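Local coordinates for protein mannan endo-1,4-beta-mannosidase (Mytilus edulis, PDB 2C0H) that hydrolyses the beta-1,4-mannosidic linkages in the backbones of mannans, galactomannans and glucomannans, acting within the chain, at residues F35-E48 with D86-A99. The protein carries 3 engineered substitutions. Residues are numbered along the deposited sequence; the frame is centred on the assembly and turned at random.
Sequences FGHNQYSKGKSTFE and DNTLISDMRAYLHA
Tyr96 turns its ring into an aromatic cluster with Phe35, Tyr40 and Phe47. Phe47 points an edge at the Tyr96 face, with CD1 of Phe47 3.7 Å from CE1 of Tyr96. The Phe35 and Tyr40 rings meet Tyr96 obliquely. Tyr40 is a knob in the hole formed by Asp92, Ala95, Tyr96 and Ala99. Its CG lies anti to the backbone N (chi1 176°), which carries the ring across to helix 89-102. Water 2 links Tyr96 OH to Phe47 O.

Toward the helix starts, Asp92 OD2 accepts from Gly36 N (2.9 Å) and Tyr40 N (3.1 Å), one from each face of the carboxylate. Asp92 OD1 accepts a hydrogen bond from water 1, which in turn accepts one from Ser41 N. At the outer edge, Asn38 N donates to Thr88 OG1 (3.0 Å). Asp86 OD2 receives His37 N (2.8 Å) and, in an Asx turn, Thr88 N. The carboxylate also stacks over one face of the His37 imidazole, with the planes 20° apart. With an alanine here in place of Asp86, His37 N and Thr88 N would probably lose their shared acceptor, and the His37 ring its stacked carboxylate, with only the CB contact remaining.

Helix segments 40-48 and 89-99 run nearly parallel (17°). Their helices, 40-56 and 89-102, both pack on strand 61-68, where Phe47 touches Val64 and Tyr96 touches Val62. This is the side-by-side helix packing of the outer layer of a TIM barrel, the glycosyl hydrolase family 5 fold.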
loop_
_atom_site.group_PDB
_atom_site.type_symbol
_atom_site.label_atom_id
_atom_site.label_comp_id
_atom_site.label_asym_id
_atom_site.label_seq_id
_atom_site.Cartn_x
_atom_site.Cartn_y
_atom_site.Cartn_z
ATOM N N PHE A 35 -6.082 13.115 9.572
ATOM C CA PHE A 35 -5.318 14.233 9.023
ATOM C C PHE A 35 -6.273 15.240 8.386
ATOM O O PHE A 35 -7.285 14.843 7.819
ATOM C CB PHE A 35 -4.314 13.727 7.971
ATOM C CG PHE A 35 -3.337 12.711 8.512
ATOM C CD1 PHE A 35 -2.160 13.115 9.120
ATOM C CD2 PHE A 35 -3.623 11.366 8.452
ATOM C CE1 PHE A 35 -1.270 12.188 9.634
ATOM C CE2 PHE A 35 -2.731 10.427 8.980
ATOM C CZ PHE A 35 -1.567 10.846 9.561
ATOM N N GLY A 36 -5.936 16.521 8.478
ATOM C CA GLY A 36 -6.809 17.600 8.026
ATOM C C GLY A 36 -7.800 17.987 9.104
ATOM O O GLY A 36 -8.059 17.212 10.025
ATOM N N HIS A 37 -8.354 19.192 9.001
ATOM C CA HIS A 37 -9.318 19.688 9.988
ATOM C C HIS A 37 -8.775 19.606 11.420
ATOM O O HIS A 37 -9.518 19.318 12.368
ATOM C CB HIS A 37 -10.657 18.942 9.836
ATOM C CG HIS A 37 -11.206 18.983 8.443
ATOM N ND1 HIS A 37 -11.710 20.137 7.881
ATOM C CD2 HIS A 37 -11.305 18.027 7.490
ATOM C CE1 HIS A 37 -12.101 19.888 6.644
ATOM N NE2 HIS A 37 -11.871 18.615 6.381
ATOM N N ASN A 38 -7.477 19.867 11.572
ATOM C CA ASN A 38 -6.802 19.847 12.869
ATOM C C ASN A 38 -6.967 18.505 13.593
ATOM O O ASN A 38 -6.984 18.462 14.820
ATOM C CB ASN A 38 -7.312 21.000 13.744
ATOM C CG ASN A 38 -6.962 22.364 13.172
ATOM O OD1 ASN A 38 -5.792 22.752 13.133
ATOM N ND2 ASN A 38 -7.976 23.096 12.718
ATOM N N GLN A 39 -7.059 17.420 12.823
ATOM C CA GLN A 39 -7.317 16.093 13.385
ATOM C C GLN A 39 -6.036 15.413 13.852
ATOM O O GLN A 39 -6.099 14.541 14.709
ATOM C CB GLN A 39 -8.129 15.204 12.409
ATOM C CG GLN A 39 -9.594 15.678 12.226
ATOM C CD GLN A 39 -10.397 14.950 11.126
ATOM O OE1 GLN A 39 -11.519 14.485 11.376
ATOM N NE2 GLN A 39 -9.849 14.875 9.909
ATOM N N TYR A 40 -4.873 15.787 13.316
ATOM C CA TYR A 40 -3.633 15.122 13.740
ATOM C C TYR A 40 -3.353 15.376 15.222
ATOM O O TYR A 40 -2.977 14.452 15.946
ATOM C CB TYR A 40 -2.417 15.537 12.893
ATOM C CG TYR A 40 -1.135 14.924 13.397
ATOM C CD1 TYR A 40 -0.934 13.552 13.321
ATOM C CD2 TYR A 40 -0.150 15.704 13.998
ATOM C CE1 TYR A 40 0.223 12.976 13.819
ATOM C CE2 TYR A 40 1.022 15.133 14.479
ATOM C CZ TYR A 40 1.193 13.765 14.386
ATOM O OH TYR A 40 2.339 13.180 14.870
ATOM N N SER A 41 -3.561 16.611 15.669
ATOM C CA SER A 41 -3.299 16.984 17.063
ATOM C C SER A 41 -4.082 16.087 18.020
ATOM O O SER A 41 -3.611 15.788 19.117
ATOM C CB SER A 41 -3.613 18.462 17.314
ATOM O OG SER A 41 -4.996 18.732 17.190
ATOM N N LYS A 42 -5.264 15.646 17.590
ATOM C CA LYS A 42 -6.114 14.760 18.390
ATOM C C LYS A 42 -5.533 13.345 18.564
ATOM O O LYS A 42 -5.668 12.752 19.641
ATOM C CB LYS A 42 -7.529 14.713 17.798
ATOM C CG LYS A 42 -8.239 16.075 17.782
ATOM C CD LYS A 42 -9.487 16.064 16.911
ATOM C CE LYS A 42 -10.250 17.394 16.985
ATOM N NZ LYS A 42 -9.364 18.591 16.834
ATOM N N GLY A 43 -4.858 12.823 17.537
ATOM C CA GLY A 43 -4.296 11.463 17.572
ATOM C C GLY A 43 -2.789 11.402 17.760
ATOM O O GLY A 43 -2.213 10.311 17.844
ATOM N N LYS A 44 -2.159 12.574 17.824
ATOM C CA LYS A 44 -0.702 12.717 17.913
ATOM C C LYS A 44 -0.063 11.835 18.987
ATOM O O LYS A 44 0.969 11.217 18.743
ATOM C CB LYS A 44 -0.355 14.196 18.135
ATOM C CG LYS A 44 1.082 14.521 18.502
ATOM C CD LYS A 44 1.306 16.028 18.492
ATOM C CE LYS A 44 0.589 16.746 19.632
ATOM N NZ LYS A 44 1.259 16.547 20.949
ATOM N N SER A 45 -0.658 11.753 20.172
ATOM C CA SER A 45 -0.034 10.929 21.219
ATOM C C SER A 45 0.062 9.420 20.857
ATOM O O SER A 45 1.072 8.766 21.177
ATOM C CB SER A 45 -0.738 11.148 22.563
ATOM O OG SER A 45 -2.086 10.742 22.503
ATOM N N THR A 46 -0.955 8.880 20.178
ATOM C CA THR A 46 -0.964 7.477 19.726
ATOM C C THR A 46 0.007 7.278 18.566
ATOM O O THR A 46 0.764 6.315 18.528
ATOM C CB THR A 46 -2.379 7.014 19.294
ATOM O OG1 THR A 46 -3.294 7.192 20.395
ATOM C CG2 THR A 46 -2.382 5.576 18.855
ATOM N N PHE A 47 -0.031 8.186 17.601
ATOM C CA PHE A 47 0.905 8.100 16.502
ATOM C C PHE A 47 2.362 8.118 17.039
ATOM O O PHE A 47 3.205 7.322 16.603
ATOM C CB PHE A 47 0.682 9.255 15.507
ATOM C CG PHE A 47 -0.435 9.030 14.501
ATOM C CD1 PHE A 47 -0.357 8.031 13.528
ATOM C CD2 PHE A 47 -1.563 9.853 14.505
ATOM C CE1 PHE A 47 -1.373 7.870 12.591
ATOM C CE2 PHE A 47 -2.582 9.676 13.580
ATOM C CZ PHE A 47 -2.486 8.704 12.629
ATOM N N GLU A 48 2.645 9.000 17.996
ATOM C CA GLU A 48 4.009 9.174 18.529
ATOM C C GLU A 48 4.443 7.986 19.382
ATOM O O GLU A 48 5.597 7.555 19.311
ATOM C CB GLU A 48 4.137 10.482 19.336
ATOM C CG GLU A 48 5.394 10.607 20.195
ATOM C CD GLU A 48 6.697 10.614 19.403
ATOM O OE1 GLU A 48 6.704 11.059 18.228
ATOM O OE2 GLU A 48 7.728 10.175 19.971
ATOM N N ASP A 86 -8.447 20.761 2.627
ATOM C CA ASP A 86 -8.587 21.703 3.716
ATOM C C ASP A 86 -7.208 22.217 4.155
ATOM O O ASP A 86 -6.176 21.579 3.890
ATOM C CB ASP A 86 -9.343 21.073 4.865
ATOM C CG ASP A 86 -8.520 20.079 5.596
ATOM O OD1 ASP A 86 -8.565 18.888 5.212
ATOM O OD2 ASP A 86 -7.814 20.503 6.535
ATOM N N ASN A 87 -7.200 23.381 4.799
ATOM C CA ASN A 87 -5.956 24.128 5.008
ATOM C C ASN A 87 -4.999 23.595 6.078
ATOM O O ASN A 87 -3.919 24.154 6.260
ATOM C CB ASN A 87 -6.225 25.627 5.231
ATOM C CG ASN A 87 -7.069 25.912 6.452
ATOM O OD1 ASN A 87 -7.115 25.123 7.400
ATOM N ND2 ASN A 87 -7.745 27.067 6.441
ATOM N N THR A 88 -5.377 22.526 6.771
ATOM C CA THR A 88 -4.437 21.864 7.673
ATOM C C THR A 88 -4.085 20.435 7.252
ATOM O O THR A 88 -3.356 19.754 7.978
ATOM C CB THR A 88 -4.937 21.879 9.140
ATOM O OG1 THR A 88 -6.226 21.269 9.206
ATOM C CG2 THR A 88 -5.019 23.300 9.656
ATOM N N LEU A 89 -4.546 19.963 6.089
ATOM C CA LEU A 89 -4.182 18.599 5.656
ATOM C C LEU A 89 -2.671 18.453 5.492
ATOM O O LEU A 89 -2.055 17.550 6.059
ATOM C CB LEU A 89 -4.904 18.190 4.363
ATOM C CG LEU A 89 -4.553 16.803 3.790
ATOM C CD1 LEU A 89 -4.775 15.694 4.843
ATOM C CD2 LEU A 89 -5.324 16.478 2.513
ATOM N N ILE A 90 -2.066 19.314 4.684
ATOM C CA ILE A 90 -0.635 19.205 4.430
ATOM C C ILE A 90 0.180 19.442 5.712
ATOM O O ILE A 90 1.125 18.701 5.978
ATOM C CB ILE A 90 -0.203 20.124 3.263
ATOM C CG1 ILE A 90 -0.839 19.596 1.976
ATOM C CG2 ILE A 90 1.336 20.183 3.123
ATOM C CD1 ILE A 90 -0.759 20.518 0.781
ATOM N N SER A 91 -0.180 20.446 6.510
ATOM C CA SER A 91 0.572 20.749 7.737
ATOM C C SER A 91 0.445 19.625 8.780
ATOM O O SER A 91 1.410 19.339 9.476
ATOM C CB SER A 91 0.207 22.126 8.315
ATOM O OG SER A 91 -1.176 22.272 8.533
ATOM N N ASP A 92 -0.722 18.984 8.848
ATOM C CA ASP A 92 -0.909 17.764 9.683
ATOM C C ASP A 92 -0.011 16.621 9.196
ATOM O O ASP A 92 0.651 15.954 9.989
ATOM C CB ASP A 92 -2.360 17.276 9.658
ATOM C CG ASP A 92 -3.270 17.973 10.675
ATOM O OD1 ASP A 92 -2.866 18.922 11.372
ATOM O OD2 ASP A 92 -4.427 17.522 10.750
ATOM N N MET A 93 0.005 16.365 7.893
ATOM C CA MET A 93 0.851 15.303 7.344
ATOM C C MET A 93 2.340 15.619 7.600
ATOM O O MET A 93 3.117 14.728 7.937
ATOM C CB MET A 93 0.559 15.090 5.842
ATOM C CG MET A 93 -0.836 14.496 5.549
ATOM S SD MET A 93 -1.304 14.468 3.793
ATOM C CE MET A 93 -0.436 12.982 3.274
ATOM N N ARG A 94 2.736 16.883 7.451
ATOM C CA ARG A 94 4.118 17.303 7.671
ATOM C C ARG A 94 4.520 17.155 9.134
ATOM O O ARG A 94 5.639 16.762 9.409
ATOM C CB ARG A 94 4.350 18.740 7.190
ATOM C CG ARG A 94 5.774 19.005 6.788
ATOM C CD ARG A 94 6.013 20.455 6.452
ATOM N NE ARG A 94 5.340 20.902 5.228
ATOM C CZ ARG A 94 5.764 20.644 3.992
ATOM N NH1 ARG A 94 6.838 19.888 3.774
ATOM N NH2 ARG A 94 5.102 21.135 2.950
ATOM N N ALA A 95 3.610 17.447 10.067
ATOM C CA ALA A 95 3.935 17.315 11.500
ATOM C C ALA A 95 4.216 15.857 11.826
ATOM O O ALA A 95 5.138 15.560 12.584
ATOM C CB ALA A 95 2.828 17.844 12.370
ATOM N N TYR A 96 3.399 14.962 11.277
ATOM C CA TYR A 96 3.590 13.517 11.463
ATOM C C TYR A 96 4.904 13.069 10.855
ATOM O O TYR A 96 5.657 12.320 11.462
ATOM C CB TYR A 96 2.413 12.711 10.883
ATOM C CG TYR A 96 2.513 11.202 11.057
ATOM C CD1 TYR A 96 2.837 10.639 12.292
ATOM C CD2 TYR A 96 2.231 10.335 10.009
ATOM C CE1 TYR A 96 2.915 9.256 12.447
ATOM C CE2 TYR A 96 2.306 8.957 10.166
ATOM C CZ TYR A 96 2.647 8.421 11.389
ATOM O OH TYR A 96 2.709 7.037 11.533
ATOM N N LEU A 97 5.184 13.528 9.644
ATOM C CA LEU A 97 6.461 13.195 9.009
ATOM C C LEU A 97 7.676 13.681 9.828
ATOM O O LEU A 97 8.685 12.980 9.880
ATOM C CB LEU A 97 6.498 13.722 7.560
ATOM C CG LEU A 97 5.577 12.981 6.583
ATOM C CD1 LEU A 97 5.421 13.819 5.307
ATOM C CD2 LEU A 97 6.076 11.570 6.241
ATOM N N HIS A 98 7.578 14.851 10.468
ATOM C CA HIS A 98 8.674 15.362 11.311
ATOM C C HIS A 98 8.849 14.479 12.538
ATOM O O HIS A 98 9.974 14.201 12.924
ATOM C CB HIS A 98 8.451 16.802 11.755
ATOM C CG HIS A 98 8.597 17.815 10.665
ATOM N ND1 HIS A 98 9.186 17.543 9.450
ATOM C CD2 HIS A 98 8.235 19.116 10.626
ATOM C CE1 HIS A 98 9.173 18.636 8.704
ATOM N NE2 HIS A 98 8.598 19.603 9.394
ATOM N N ALA A 99 7.750 14.032 13.134
ATOM C CA ALA A 99 7.820 13.075 14.251
ATOM C C ALA A 99 8.468 11.751 13.840
ATOM O O ALA A 99 9.309 11.205 14.562
ATOM C CB ALA A 99 6.425 12.837 14.821
HETATM O O HOH W 1 -3.514 18.980 13.953
HETATM O O HOH W 2 2.810 5.957 13.951
#